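Local coordinates for protein leucine aminopeptidase (Legionella pneumophila, PDB 5GNE) that probably removes amino-terminal residues from peptides as a zinc-dependent leucine aminopeptidase of peptidase family M28, at residues Y160-G165 and S172-I177; E184-G189 and L226-Y231; I188-D193 and D203-G208. All coordinates share one frame; numbering follows the deposited sequence.

Contact 1: Y160-G165 and S172-I177; sequences YFVKTG and SVVTVI
The beta hairpin of strands 157-164 and 170-177 is held here by two antiparallel hydrogen-bonded pairs, Y160 with V174 and V162 with S172, with the non-hydrogen-bonded pair F161-V173 between them. Y160 N reaches V174 O at 2.9 Å and V174 N returns to Y160 O at 3.0 Å, both nearly straight. In the V162-S172 pair V162 N approaches S172 O from above the carbonyl plane, 39° out of it. Y160 and V174 carry most of the side-chain contact. With CG lying between the backbone N and the carbonyl carbon (chi1 48°), the tyrosine ring folds over its partner, and V174 CB sits under one ring face, 4.0 Å from the centroid, in a CH-pi contact. V174 CG1 slips toward the phenol end, 3.4 Å from Y160 OH, while V174 CG2 turns to V162 CG2 at 3.8 Å. F161 and V173 point to the other side of the sheet, where F161 CE1 meets V173 CG2 at 3.7 Å near F141 and K142 of helix 132-151. A water joins V162 O to S172 OG, each 2.9 Å away. S172 OG is also hydrogen-bonded to A236 N, which ties the hairpin to the chain following strand 230-235. Such an antiparallel hairpin at the border of a mixed eight-stranded sheet belongs to the zinc exopeptidase fold of family M28.

Contact 2: E184-G189 and L226-Y231; sequences EAIVIG and LNRPIY. With SO4 (sulfate ion), chain E.
R228 and E184 meet just ahead of two parallel strands. Extended from CG to NE (chi2 178°), the R228 chain carries its guanidinium out to E184 O and a sulfate, probably from the crystallisation liquor. R228 NH1 donates to E184 O at 2.8 Å, in the carbonyl plane on a lone pair, and to sulfate O3 at 3.0 Å; E184 N donates to that O3 at 2.7 Å, and R228 NH2 donates to sulfate O2. Beyond it I186 bonds to both sides of I230, its N to P229 O and its O to Y231 N, before I188 N donates to Y231 O at 2.8 Å, the pattern of parallel strands. I186 CD1 and I230 CD1 lie side by side at 3.7 Å, and the R228 side chain runs across I186 at about a right angle, its CD against I186 CD1. On the reverse face A185 CB presses on the edge of the Y231 ring, 3.5 Å from CE1, and V187 CG2 leans on Y231 CB. Farther out, F368 and L372 of helix 355-373 cover I186; the Y231 ring packs edge-to-face with F252 of helix 243-254, and strand 259-264 flanks strand 185-191 on its other side.

Contact 3: I188-D193 and D203-G208; sequences IGAHID and DDDSSG. With ZN (zinc ion), chain D.
The H191 imidazole has D205 CB over the centre of one face, 3.8 Å from the ring centroid in a CH-pi contact, and D204 OD1 at its edge beside NE2. H191 CG lies between the backbone N and the carbonyl carbon (chi1 75°), which turns the ring over D205 CB. H191 NE2 binds the zinc ion at 2.3 Å and D204 OD1 binds it at 2.2 Å, with the ring and the D204 carboxylate turned 81° apart; D266 completes the protein ligands of this metal. Sharing the ion, the two ligand atoms are not bonded to each other. At the far side of the ring H191 ND1 donates to D193 OD1 at 2.7 Å, a His-carboxylate hydrogen bond in which the oxygen is tilted 31° from the ring plane. Together with the metal bond this second-shell contact helps set the rotation of the imidazole, and D193 OD2 is itself held by E239 N. D205 grips the backbone of the strand: its OD2 accepts from H191 N at 3.0 Å on the anti side, whereas its OD1 is bonded to Q267 N. One carboxylate therefore links the end of strand 185-191 to the start of helix 202-221 and to the chain near D266. One residue earlier in the strand, the CB of A190 is directed toward the helix and packs 3.5 Å from G208 C, where the glycine brings no side chain between strand and helix. D204 is a ligand of a second zinc too, together with E239 and H344. A histidine at a strand end and an aspartate shared by two zinc ions are part of the dinuclear metal centre characteristic of M28 aminopeptidases.

From the N terminus, contact 1 closes the short hairpin loop after strand 157-164 and is complete before the other two open. The chain then enters strand 185-191, from which both later contacts start, sharing I188 and G189. Contact 3 closes first, over a nine-residue connection into helix 202-221; contact 2 closes later, when the chain leaves that helix for strand 230-235, so the shorter connection lies within the longer beta-alpha-beta crossover. Contacts 1 and 2 touch directly through I177 N and I230 O, a probable hydrogen bond, because strands 170-177 and 230-235 are sheet neighbours. Together they join the border hairpin, the parallel core and the zinc-bearing helix start.

Contact 1: Y160-G165 and S172-I177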
loop_
_atom_site.group_PDB
_atom_site.type_symbol
_atom_site.label_atom_id
_atom_site.label_comp_id
_atom_site.label_asym_id
_atom_site.label_seq_id
_atom_site.Cartn_x
_atom_site.Cartn_y
_atom_site.Cartn_z
ATOM N N TYR A 160 -0.383 9.850 -13.688
ATOM C CA TYR A 160 0.990 9.769 -14.180
ATOM C C TYR A 160 1.773 8.622 -13.594
ATOM O O TYR A 160 1.475 8.148 -12.503
ATOM C CB TYR A 160 1.731 11.068 -13.911
ATOM C CG TYR A 160 1.583 11.596 -12.513
ATOM C CD1 TYR A 160 0.448 12.313 -12.139
ATOM C CD2 TYR A 160 2.577 11.407 -11.563
ATOM C CE1 TYR A 160 0.312 12.823 -10.852
ATOM C CE2 TYR A 160 2.451 11.917 -10.282
ATOM C CZ TYR A 160 1.323 12.626 -9.928
ATOM O OH TYR A 160 1.194 13.139 -8.653
ATOM N N PHE A 161 2.774 8.169 -14.336
ATOM C CA PHE A 161 3.743 7.230 -13.815
ATOM C C PHE A 161 4.740 7.927 -12.926
ATOM O O PHE A 161 5.116 9.061 -13.184
ATOM C CB PHE A 161 4.459 6.522 -14.946
ATOM C CG PHE A 161 3.551 5.701 -15.777
ATOM C CD1 PHE A 161 2.975 4.556 -15.256
ATOM C CD2 PHE A 161 3.234 6.088 -17.077
ATOM C CE1 PHE A 161 2.110 3.788 -16.018
ATOM C CE2 PHE A 161 2.360 5.323 -17.852
ATOM C CZ PHE A 161 1.799 4.169 -17.322
ATOM N N VAL A 162 5.157 7.242 -11.870
ATOM C CA VAL A 162 6.313 7.645 -11.100
ATOM C C VAL A 162 7.372 6.545 -11.180
ATOM O O VAL A 162 7.157 5.438 -10.716
ATOM C CB VAL A 162 5.962 7.935 -9.652
ATOM C CG1 VAL A 162 7.246 8.161 -8.844
ATOM C CG2 VAL A 162 5.041 9.168 -9.577
ATOM N N LYS A 163 8.481 6.871 -11.834
ATOM C CA LYS A 163 9.600 5.978 -12.094
ATOM C C LYS A 163 10.069 5.306 -10.815
ATOM O O LYS A 163 10.192 5.953 -9.785
ATOM C CB LYS A 163 10.753 6.812 -12.677
ATOM C CG LYS A 163 11.470 6.285 -13.894
ATOM C CD LYS A 163 12.497 7.331 -14.376
ATOM C CE LYS A 163 11.804 8.595 -14.934
ATOM N NZ LYS A 163 12.685 9.530 -15.721
ATOM N N THR A 164 10.367 4.015 -10.881
ATOM C CA THR A 164 10.878 3.317 -9.703
ATOM C C THR A 164 12.395 3.376 -9.760
ATOM O O THR A 164 13.084 2.362 -9.799
ATOM C CB THR A 164 10.336 1.863 -9.606
ATOM O OG1 THR A 164 8.909 1.902 -9.688
ATOM C CG2 THR A 164 10.694 1.224 -8.253
ATOM N N GLY A 165 12.898 4.607 -9.738
ATOM C CA GLY A 165 14.312 4.873 -9.913
ATOM C C GLY A 165 14.823 4.216 -11.177
ATOM O O GLY A 165 14.148 4.189 -12.207
ATOM N N SER A 172 5.324 3.055 -10.634
ATOM C CA SER A 172 4.130 3.262 -9.836
ATOM C C SER A 172 3.130 4.086 -10.643
ATOM O O SER A 172 3.520 4.793 -11.567
ATOM C CB SER A 172 4.495 3.989 -8.544
ATOM O OG SER A 172 5.168 3.112 -7.676
ATOM N N VAL A 173 1.863 4.072 -10.245
ATOM C CA VAL A 173 0.869 4.893 -10.907
ATOM C C VAL A 173 0.100 5.712 -9.896
ATOM O O VAL A 173 -0.522 5.165 -8.982
ATOM C CB VAL A 173 -0.118 4.039 -11.693
ATOM C CG1 VAL A 173 -1.145 4.934 -12.389
ATOM C CG2 VAL A 173 0.616 3.129 -12.685
ATOM N N VAL A 174 0.137 7.031 -10.077
ATOM C CA VAL A 174 -0.558 7.976 -9.222
ATOM C C VAL A 174 -1.733 8.548 -10.015
ATOM O O VAL A 174 -1.550 9.025 -11.132
ATOM C CB VAL A 174 0.389 9.118 -8.776
ATOM C CG1 VAL A 174 -0.335 10.172 -7.914
ATOM C CG2 VAL A 174 1.576 8.554 -8.030
ATOM N N THR A 175 -2.939 8.477 -9.450
ATOM C CA THR A 175 -4.120 9.097 -10.051
ATOM C C THR A 175 -4.794 9.963 -9.002
ATOM O O THR A 175 -4.585 9.754 -7.803
ATOM C CB THR A 175 -5.124 8.089 -10.550
ATOM O OG1 THR A 175 -5.812 7.523 -9.425
ATOM C CG2 THR A 175 -4.432 7.006 -11.370
ATOM N N VAL A 176 -5.543 10.968 -9.451
ATOM C CA VAL A 176 -6.218 11.869 -8.532
ATOM C C VAL A 176 -7.537 12.325 -9.097
ATOM O O VAL A 176 -7.633 12.681 -10.265
ATOM C CB VAL A 176 -5.356 13.133 -8.184
ATOM C CG1 VAL A 176 -4.917 13.874 -9.429
ATOM C CG2 VAL A 176 -6.130 14.071 -7.257
ATOM N N ILE A 177 -8.560 12.328 -8.254
ATOM C CA ILE A 177 -9.829 12.909 -8.639
ATOM C C ILE A 177 -10.023 14.227 -7.874
ATOM O O ILE A 177 -9.932 14.280 -6.630
ATOM C CB ILE A 177 -10.989 11.955 -8.368
ATOM C CG1 ILE A 177 -10.745 10.607 -9.040
ATOM C CG2 ILE A 177 -12.279 12.538 -8.902
ATOM C CD1 ILE A 177 -11.781 9.608 -8.684
HETATM O O HOH W 1 7.901 3.827 -8.431
#

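Contact 2: E184-G189 and L226-Y231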
loop_
_atom_site.group_PDB
_atom_site.type_symbol
_atom_site.label_atom_id
_atom_site.label_comp_id
_atom_site.label_asym_id
_atom_site.label_seq_id
_atom_site.Cartn_x
_atom_site.Cartn_y
_atom_site.Cartn_z
ATOM N N GLU A 184 -5.781 19.739 1.892
ATOM C CA GLU A 184 -4.892 18.608 1.971
ATOM C C GLU A 184 -5.608 17.416 1.390
ATOM O O GLU A 184 -6.811 17.232 1.556
ATOM C CB GLU A 184 -4.477 18.326 3.409
ATOM C CG GLU A 184 -3.789 19.471 4.130
ATOM C CD GLU A 184 -3.576 19.162 5.595
ATOM O OE1 GLU A 184 -2.424 18.863 5.974
ATOM O OE2 GLU A 184 -4.560 19.214 6.368
ATOM N N ALA A 185 -4.854 16.622 0.661
ATOM C CA ALA A 185 -5.421 15.536 -0.092
ATOM C C ALA A 185 -5.658 14.295 0.781
ATOM O O ALA A 185 -5.148 14.171 1.902
ATOM C CB ALA A 185 -4.524 15.204 -1.270
ATOM N N ILE A 186 -6.435 13.372 0.235
ATOM C CA ILE A 186 -6.594 12.071 0.825
ATOM C C ILE A 186 -5.921 11.118 -0.123
ATOM O O ILE A 186 -6.013 11.293 -1.319
ATOM C CB ILE A 186 -8.055 11.721 1.047
ATOM C CG1 ILE A 186 -8.637 12.687 2.066
ATOM C CG2 ILE A 186 -8.208 10.317 1.607
ATOM C CD1 ILE A 186 -10.123 12.687 2.012
ATOM N N VAL A 187 -5.171 10.165 0.420
ATOM C CA VAL A 187 -4.482 9.180 -0.393
ATOM C C VAL A 187 -4.963 7.760 -0.069
ATOM O O VAL A 187 -5.011 7.342 1.107
ATOM C CB VAL A 187 -2.953 9.267 -0.210
ATOM C CG1 VAL A 187 -2.262 8.151 -0.963
ATOM C CG2 VAL A 187 -2.434 10.618 -0.670
ATOM N N ILE A 188 -5.300 7.033 -1.120
ATOM C CA ILE A 188 -5.565 5.610 -1.071
ATOM C C ILE A 188 -4.485 4.898 -1.886
ATOM O O ILE A 188 -4.209 5.288 -3.037
ATOM C CB ILE A 188 -6.942 5.236 -1.704
ATOM C CG1 ILE A 188 -8.024 6.253 -1.341
ATOM C CG2 ILE A 188 -7.324 3.807 -1.337
ATOM C CD1 ILE A 188 -8.304 6.311 0.142
ATOM N N GLY A 189 -3.910 3.837 -1.357
ATOM C CA GLY A 189 -2.859 3.147 -2.079
ATOM C C GLY A 189 -2.919 1.648 -1.896
ATOM O O GLY A 189 -3.450 1.149 -0.903
ATOM N N LEU A 226 -16.182 15.889 -3.970
ATOM C CA LEU A 226 -15.511 15.989 -2.678
ATOM C C LEU A 226 -14.905 17.375 -2.583
ATOM O O LEU A 226 -14.713 18.023 -3.598
ATOM C CB LEU A 226 -14.450 14.916 -2.572
ATOM C CG LEU A 226 -15.199 13.601 -2.333
ATOM C CD1 LEU A 226 -14.284 12.461 -2.608
ATOM C CD2 LEU A 226 -15.759 13.504 -0.919
ATOM N N ASN A 227 -14.587 17.830 -1.376
ATOM C CA ASN A 227 -13.941 19.118 -1.224
ATOM C C ASN A 227 -12.417 19.051 -1.151
ATOM O O ASN A 227 -11.768 20.063 -0.910
ATOM C CB ASN A 227 -14.475 19.818 0.027
ATOM C CG ASN A 227 -15.953 20.140 -0.062
ATOM O OD1 ASN A 227 -16.489 20.401 -1.142
ATOM N ND2 ASN A 227 -16.618 20.146 1.077
ATOM N N ARG A 228 -11.856 17.865 -1.379
ATOM C CA ARG A 228 -10.407 17.656 -1.346
ATOM C C ARG A 228 -10.063 16.799 -2.537
ATOM O O ARG A 228 -10.884 15.987 -2.936
ATOM C CB ARG A 228 -9.975 16.901 -0.098
ATOM C CG ARG A 228 -10.628 17.355 1.159
ATOM C CD ARG A 228 -10.172 16.517 2.363
ATOM N NE ARG A 228 -10.365 17.337 3.551
ATOM C CZ ARG A 228 -9.626 18.396 3.854
ATOM N NH1 ARG A 228 -8.605 18.744 3.090
ATOM N NH2 ARG A 228 -9.899 19.084 4.933
ATOM N N PRO A 229 -8.831 16.902 -3.056
ATOM C CA PRO A 229 -8.360 15.880 -3.995
ATOM C C PRO A 229 -8.275 14.504 -3.322
ATOM O O PRO A 229 -7.842 14.412 -2.170
ATOM C CB PRO A 229 -6.966 16.356 -4.382
ATOM C CG PRO A 229 -6.889 17.787 -3.894
ATOM C CD PRO A 229 -7.779 17.869 -2.716
ATOM N N ILE A 230 -8.638 13.461 -4.063
ATOM C CA ILE A 230 -8.478 12.096 -3.622
ATOM C C ILE A 230 -7.504 11.420 -4.550
ATOM O O ILE A 230 -7.714 11.389 -5.749
ATOM C CB ILE A 230 -9.805 11.314 -3.667
ATOM C CG1 ILE A 230 -10.911 12.129 -3.020
ATOM C CG2 ILE A 230 -9.638 9.947 -2.994
ATOM C CD1 ILE A 230 -10.605 12.605 -1.609
ATOM N N TYR A 231 -6.454 10.843 -3.996
ATOM C CA TYR A 231 -5.504 10.098 -4.804
ATOM C C TYR A 231 -5.747 8.606 -4.734
ATOM O O TYR A 231 -6.049 8.030 -3.665
ATOM C CB TYR A 231 -4.056 10.386 -4.368
ATOM C CG TYR A 231 -3.542 11.743 -4.760
ATOM C CD1 TYR A 231 -3.816 12.866 -3.986
ATOM C CD2 TYR A 231 -2.751 11.897 -5.897
ATOM C CE1 TYR A 231 -3.335 14.129 -4.356
ATOM C CE2 TYR A 231 -2.265 13.146 -6.268
ATOM C CZ TYR A 231 -2.567 14.255 -5.492
ATOM O OH TYR A 231 -2.091 15.490 -5.849
HETATM S S SO4 E . -7.468 21.701 5.093
HETATM O O1 SO4 E . -8.690 22.358 4.628
HETATM O O2 SO4 E . -7.771 20.730 6.150
HETATM O O3 SO4 E . -6.820 21.029 3.974
HETATM O O4 SO4 E . -6.557 22.721 5.609
#

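Contact 3: I188-D193 and D203-G208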
loop_
_atom_site.group_PDB
_atom_site.type_symbol
_atom_site.label_atom_id
_atom_site.label_comp_id
_atom_site.label_asym_id
_atom_site.label_seq_id
_atom_site.Cartn_x
_atom_site.Cartn_y
_atom_site.Cartn_z
ATOM N N ILE A 188 -5.300 7.033 -1.120
ATOM C CA ILE A 188 -5.565 5.610 -1.071
ATOM C C ILE A 188 -4.485 4.898 -1.886
ATOM O O ILE A 188 -4.209 5.288 -3.037
ATOM C CB ILE A 188 -6.942 5.236 -1.704
ATOM C CG1 ILE A 188 -8.024 6.253 -1.341
ATOM C CG2 ILE A 188 -7.324 3.807 -1.337
ATOM C CD1 ILE A 188 -8.304 6.311 0.142
ATOM N N GLY A 189 -3.910 3.837 -1.357
ATOM C CA GLY A 189 -2.859 3.147 -2.079
ATOM C C GLY A 189 -2.919 1.648 -1.896
ATOM O O GLY A 189 -3.450 1.149 -0.903
ATOM N N ALA A 190 -2.367 0.930 -2.865
ATOM C CA ALA A 190 -2.216 -0.519 -2.795
ATOM C C ALA A 190 -1.037 -0.851 -3.680
ATOM O O ALA A 190 -0.699 -0.065 -4.549
ATOM C CB ALA A 190 -3.494 -1.221 -3.278
ATOM N N HIS A 191 -0.382 -1.975 -3.483
ATOM C CA HIS A 191 0.730 -2.292 -4.364
ATOM C C HIS A 191 0.338 -3.303 -5.433
ATOM O O HIS A 191 -0.437 -4.220 -5.173
ATOM C CB HIS A 191 1.947 -2.765 -3.568
ATOM C CG HIS A 191 1.864 -4.155 -3.012
ATOM N ND1 HIS A 191 2.299 -5.255 -3.721
ATOM C CD2 HIS A 191 1.525 -4.609 -1.785
ATOM C CE1 HIS A 191 2.174 -6.343 -2.975
ATOM N NE2 HIS A 191 1.710 -5.983 -1.795
ATOM N N ILE A 192 0.828 -3.060 -6.650
ATOM C CA ILE A 192 0.439 -3.798 -7.852
ATOM C C ILE A 192 1.293 -5.037 -8.082
ATOM O O ILE A 192 0.920 -5.931 -8.833
ATOM C CB ILE A 192 0.558 -2.901 -9.103
ATOM C CG1 ILE A 192 -0.194 -3.486 -10.305
ATOM C CG2 ILE A 192 2.013 -2.718 -9.482
ATOM C CD1 ILE A 192 -1.670 -3.282 -10.277
ATOM N N ASP A 193 2.447 -5.085 -7.435
ATOM C CA ASP A 193 3.471 -6.039 -7.817
ATOM C C ASP A 193 3.362 -7.333 -7.042
ATOM O O ASP A 193 2.557 -7.461 -6.111
ATOM C CB ASP A 193 4.855 -5.432 -7.619
ATOM C CG ASP A 193 5.223 -5.352 -6.180
ATOM O OD1 ASP A 193 4.360 -4.828 -5.452
ATOM O OD2 ASP A 193 6.320 -5.819 -5.768
ATOM N N ASP A 203 -4.660 -12.483 -3.039
ATOM C CA ASP A 203 -4.833 -11.703 -1.819
ATOM C C ASP A 203 -3.706 -10.687 -1.676
ATOM O O ASP A 203 -3.949 -9.550 -1.317
ATOM C CB ASP A 203 -4.842 -12.584 -0.584
ATOM C CG ASP A 203 -5.238 -11.826 0.667
ATOM O OD1 ASP A 203 -6.120 -10.951 0.542
ATOM O OD2 ASP A 203 -4.683 -12.091 1.769
ATOM N N ASP A 204 -2.469 -11.091 -1.968
ATOM C CA ASP A 204 -1.358 -10.157 -1.865
ATOM C C ASP A 204 -1.416 -9.196 -3.020
ATOM O O ASP A 204 -0.681 -9.270 -4.002
ATOM C CB ASP A 204 -0.003 -10.816 -1.782
ATOM C CG ASP A 204 0.973 -9.946 -1.034
ATOM O OD1 ASP A 204 0.637 -8.764 -0.852
ATOM O OD2 ASP A 204 2.055 -10.398 -0.619
ATOM N N ASP A 205 -2.465 -8.409 -2.840
ATOM C CA ASP A 205 -2.864 -7.153 -3.401
ATOM C C ASP A 205 -3.370 -6.983 -4.787
ATOM O O ASP A 205 -3.515 -5.850 -5.239
ATOM C CB ASP A 205 -1.800 -6.137 -3.105
ATOM C CG ASP A 205 -2.285 -5.206 -2.027
ATOM O OD1 ASP A 205 -3.285 -5.620 -1.381
ATOM O OD2 ASP A 205 -1.762 -4.096 -1.858
ATOM N N SER A 206 -3.758 -8.070 -5.426
ATOM C CA SER A 206 -4.802 -7.884 -6.411
ATOM C C SER A 206 -5.998 -7.337 -5.621
ATOM O O SER A 206 -6.627 -6.346 -6.011
ATOM C CB SER A 206 -5.185 -9.187 -7.104
ATOM O OG SER A 206 -6.132 -8.925 -8.121
ATOM N N SER A 207 -6.260 -7.951 -4.465
ATOM C CA SER A 207 -7.381 -7.541 -3.623
ATOM C C SER A 207 -7.359 -6.031 -3.339
ATOM O O SER A 207 -8.322 -5.316 -3.682
ATOM C CB SER A 207 -7.423 -8.356 -2.321
ATOM O OG SER A 207 -6.360 -8.067 -1.429
ATOM N N GLY A 208 -6.275 -5.554 -2.721
ATOM C CA GLY A 208 -6.158 -4.142 -2.439
ATOM C C GLY A 208 -6.376 -3.259 -3.655
ATOM O O GLY A 208 -7.158 -2.311 -3.610
HETATM ZN ZN ZN D . 1.371 -6.946 0.254
#